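Long-range contact in erythrocyte membrane protein 1 (Plasmodium falciparum, PDB 2XU0), which probably binds host cell-surface receptors in the adhesion of infected erythrocytes, this chain being its N-terminal segment and first Duffy-binding-like domain: residues P132-H137 / L313-E318. The protein carries 10 engineered substitutions. Sequence-based numbering, arbitrary orientation.
Sequences PPRRRH and LRWFEE
Arg134 and Glu318 form a side-on, two-nitrogen salt bridge that ties the short helix 133-136 to the long helix 311-338 in the buried interior of this Duffy-binding-like domain. Arg134 NE donates to Glu318 OE2 at 2.9 Å, and Arg134 NH2 to Glu318 OE1 at 2.8 Å, the latter bond the straighter at 165°. Both oxygens are met on their syn side, and the guanidinium and carboxylate planes lie only 25° apart, so the two groups mate almost flat, edge to edge. Glu318 reaches across with a fully extended chain, whereas the Arg134 chain bends at chi3, which turns NE and NH2 together toward the carboxylate.

Beside this bridge, Pro132, the N-cap residue of the short helix, points its CD at one face of the Trp315 indole. This CD stands 3.5 Å from the centroid of the Trp315 five-membered ring and 4° off the ring normal, a CH-pi contact over the face. The neighbouring CG rests against Glu318 OE1 at 3.4 Å, so adjacent carbons of the proline touch the indole and the carboxylate. Farther along the indole, Arg135 CG approaches Trp315 CZ2 obliquely at 3.7 Å.

In the second shell, helix 186-204 supplies Asp198, which accepts a hydrogen bond from Trp315 NE1 and forms salt bridges with Arg134 and Arg314, while Ser195 bonds Arg134 NH1. Asp207 pairs with Arg135 NE. Paired with two acids, Glu318 and Asp198, the Arg134 guanidinium probably stays charged although buried. A water completes the link at the helix start: it accepts from the backbone Arg134 N and donates to Glu318 OE2, 3.0 Å away, giving that oxygen a second donor besides Arg134 NE.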
loop_
_atom_site.group_PDB
_atom_site.type_symbol
_atom_site.label_atom_id
_atom_site.label_comp_id
_atom_site.label_asym_id
_atom_site.label_seq_id
_atom_site.Cartn_x
_atom_site.Cartn_y
_atom_site.Cartn_z
ATOM N N PRO A 132 -0.752 -1.875 -6.270
ATOM C CA PRO A 132 0.421 -0.997 -6.140
ATOM C C PRO A 132 1.695 -1.675 -6.646
ATOM O O PRO A 132 1.767 -2.905 -6.659
ATOM C CB PRO A 132 0.490 -0.714 -4.633
ATOM C CG PRO A 132 -0.168 -1.835 -3.997
ATOM C CD PRO A 132 -1.132 -2.457 -4.968
ATOM N N PRO A 133 2.704 -0.904 -7.077
ATOM C CA PRO A 133 3.968 -1.540 -7.543
ATOM C C PRO A 133 4.610 -2.489 -6.525
ATOM O O PRO A 133 5.147 -3.519 -6.933
ATOM C CB PRO A 133 4.866 -0.342 -7.929
ATOM C CG PRO A 133 4.227 0.825 -7.356
ATOM C CD PRO A 133 2.769 0.567 -7.179
ATOM N N ARG A 134 4.409 -2.238 -5.179
ATOM C CA ARG A 134 4.901 -3.153 -4.150
ATOM C C ARG A 134 4.242 -4.529 -4.345
ATOM O O ARG A 134 4.909 -5.538 -4.213
ATOM C CB ARG A 134 4.673 -2.581 -2.725
ATOM C CG ARG A 134 5.270 -3.417 -1.562
ATOM C CD ARG A 134 4.520 -3.254 -0.231
ATOM N NE ARG A 134 3.080 -3.066 -0.452
ATOM C CZ ARG A 134 2.212 -4.042 -0.673
ATOM N NH1 ARG A 134 2.596 -5.310 -0.602
ATOM N NH2 ARG A 134 0.951 -3.763 -0.958
ATOM N N ARG A 135 2.941 -4.573 -4.710
ATOM C CA ARG A 135 2.252 -5.843 -4.925
ATOM C C ARG A 135 2.670 -6.479 -6.228
ATOM O O ARG A 135 2.878 -7.683 -6.253
ATOM C CB ARG A 135 0.684 -5.693 -4.864
ATOM C CG ARG A 135 -0.116 -6.921 -5.365
ATOM C CD ARG A 135 -0.019 -8.111 -4.407
ATOM N NE ARG A 135 -0.580 -9.349 -4.971
ATOM C CZ ARG A 135 0.087 -10.232 -5.717
ATOM N NH1 ARG A 135 1.356 -10.018 -6.040
ATOM N NH2 ARG A 135 -0.506 -11.338 -6.135
ATOM N N ARG A 136 2.638 -5.718 -7.322
ATOM C CA ARG A 136 2.951 -6.206 -8.676
ATOM C C ARG A 136 4.221 -7.085 -8.729
ATOM O O ARG A 136 4.219 -8.158 -9.339
ATOM C CB ARG A 136 3.125 -5.016 -9.633
ATOM C CG ARG A 136 1.838 -4.287 -9.988
ATOM C CD ARG A 136 2.134 -3.177 -10.963
ATOM N NE ARG A 136 2.203 -3.716 -12.326
ATOM C CZ ARG A 136 2.249 -2.971 -13.423
ATOM N NH1 ARG A 136 2.261 -1.644 -13.335
ATOM N NH2 ARG A 136 2.288 -3.543 -14.619
ATOM N N HIS A 137 5.272 -6.656 -8.039
ATOM C CA HIS A 137 6.557 -7.353 -8.077
ATOM C C HIS A 137 6.912 -8.132 -6.825
ATOM O O HIS A 137 8.074 -8.459 -6.629
ATOM C CB HIS A 137 7.660 -6.368 -8.487
ATOM C CG HIS A 137 7.235 -5.421 -9.560
ATOM N ND1 HIS A 137 6.901 -5.869 -10.837
ATOM C CD2 HIS A 137 7.098 -4.078 -9.518
ATOM C CE1 HIS A 137 6.581 -4.782 -11.522
ATOM N NE2 HIS A 137 6.691 -3.681 -10.772
ATOM N N LEU A 313 -9.218 -1.675 0.060
ATOM C CA LEU A 313 -9.034 -0.556 0.997
ATOM C C LEU A 313 -7.544 -0.329 1.333
ATOM O O LEU A 313 -7.091 0.816 1.434
ATOM C CB LEU A 313 -9.868 -0.786 2.290
ATOM C CG LEU A 313 -11.388 -0.830 2.065
ATOM C CD1 LEU A 313 -12.122 -1.176 3.343
ATOM C CD2 LEU A 313 -11.912 0.487 1.403
ATOM N N ARG A 314 -6.803 -1.414 1.513
ATOM C CA ARG A 314 -5.359 -1.368 1.772
ATOM C C ARG A 314 -4.649 -0.783 0.561
ATOM O O ARG A 314 -3.794 0.050 0.736
ATOM C CB ARG A 314 -4.804 -2.773 1.979
ATOM C CG ARG A 314 -5.317 -3.476 3.217
ATOM C CD ARG A 314 -4.464 -4.680 3.533
ATOM N NE ARG A 314 -4.048 -5.482 2.369
ATOM C CZ ARG A 314 -4.487 -6.705 2.098
ATOM N NH1 ARG A 314 -5.462 -7.243 2.815
ATOM N NH2 ARG A 314 -4.003 -7.372 1.066
ATOM N N TRP A 315 -5.019 -1.203 -0.664
ATOM C CA TRP A 315 -4.371 -0.695 -1.872
ATOM C C TRP A 315 -4.637 0.763 -2.138
ATOM O O TRP A 315 -3.737 1.460 -2.592
ATOM C CB TRP A 315 -4.740 -1.528 -3.105
ATOM C CG TRP A 315 -4.201 -2.938 -3.129
ATOM C CD1 TRP A 315 -3.276 -3.497 -2.285
ATOM C CD2 TRP A 315 -4.409 -3.889 -4.191
ATOM N NE1 TRP A 315 -2.975 -4.783 -2.706
ATOM C CE2 TRP A 315 -3.629 -5.033 -3.891
ATOM C CE3 TRP A 315 -5.185 -3.884 -5.366
ATOM C CZ2 TRP A 315 -3.644 -6.185 -4.708
ATOM C CZ3 TRP A 315 -5.224 -5.033 -6.155
ATOM C CH2 TRP A 315 -4.471 -6.168 -5.820
ATOM N N PHE A 316 -5.869 1.230 -1.853
ATOM C CA PHE A 316 -6.246 2.612 -2.055
ATOM C C PHE A 316 -5.514 3.479 -1.006
ATOM O O PHE A 316 -5.084 4.579 -1.327
ATOM C CB PHE A 316 -7.799 2.727 -1.948
ATOM C CG PHE A 316 -8.476 3.986 -2.445
ATOM C CD1 PHE A 316 -7.748 4.985 -3.098
ATOM C CD2 PHE A 316 -9.844 4.191 -2.235
ATOM C CE1 PHE A 316 -8.381 6.154 -3.560
ATOM C CE2 PHE A 316 -10.468 5.370 -2.666
ATOM C CZ PHE A 316 -9.742 6.333 -3.346
ATOM N N GLU A 317 -5.358 2.980 0.236
ATOM C CA GLU A 317 -4.643 3.716 1.290
ATOM C C GLU A 317 -3.149 3.829 0.889
ATOM O O GLU A 317 -2.555 4.889 1.032
ATOM C CB GLU A 317 -4.817 3.021 2.668
ATOM C CG GLU A 317 -4.119 3.715 3.822
ATOM C CD GLU A 317 -2.635 3.436 4.003
ATOM O OE1 GLU A 317 -2.139 2.410 3.485
ATOM O OE2 GLU A 317 -1.960 4.276 4.637
ATOM N N GLU A 318 -2.564 2.762 0.360
ATOM C CA GLU A 318 -1.162 2.820 -0.094
ATOM C C GLU A 318 -1.043 3.697 -1.345
ATOM O O GLU A 318 -0.054 4.422 -1.511
ATOM C CB GLU A 318 -0.663 1.419 -0.395
ATOM C CG GLU A 318 0.810 1.336 -0.765
ATOM C CD GLU A 318 1.277 -0.086 -0.936
ATOM O OE1 GLU A 318 0.445 -1.008 -0.761
ATOM O OE2 GLU A 318 2.488 -0.290 -1.181
HETATM O O HOH W 1 3.741 0.490 -3.844
#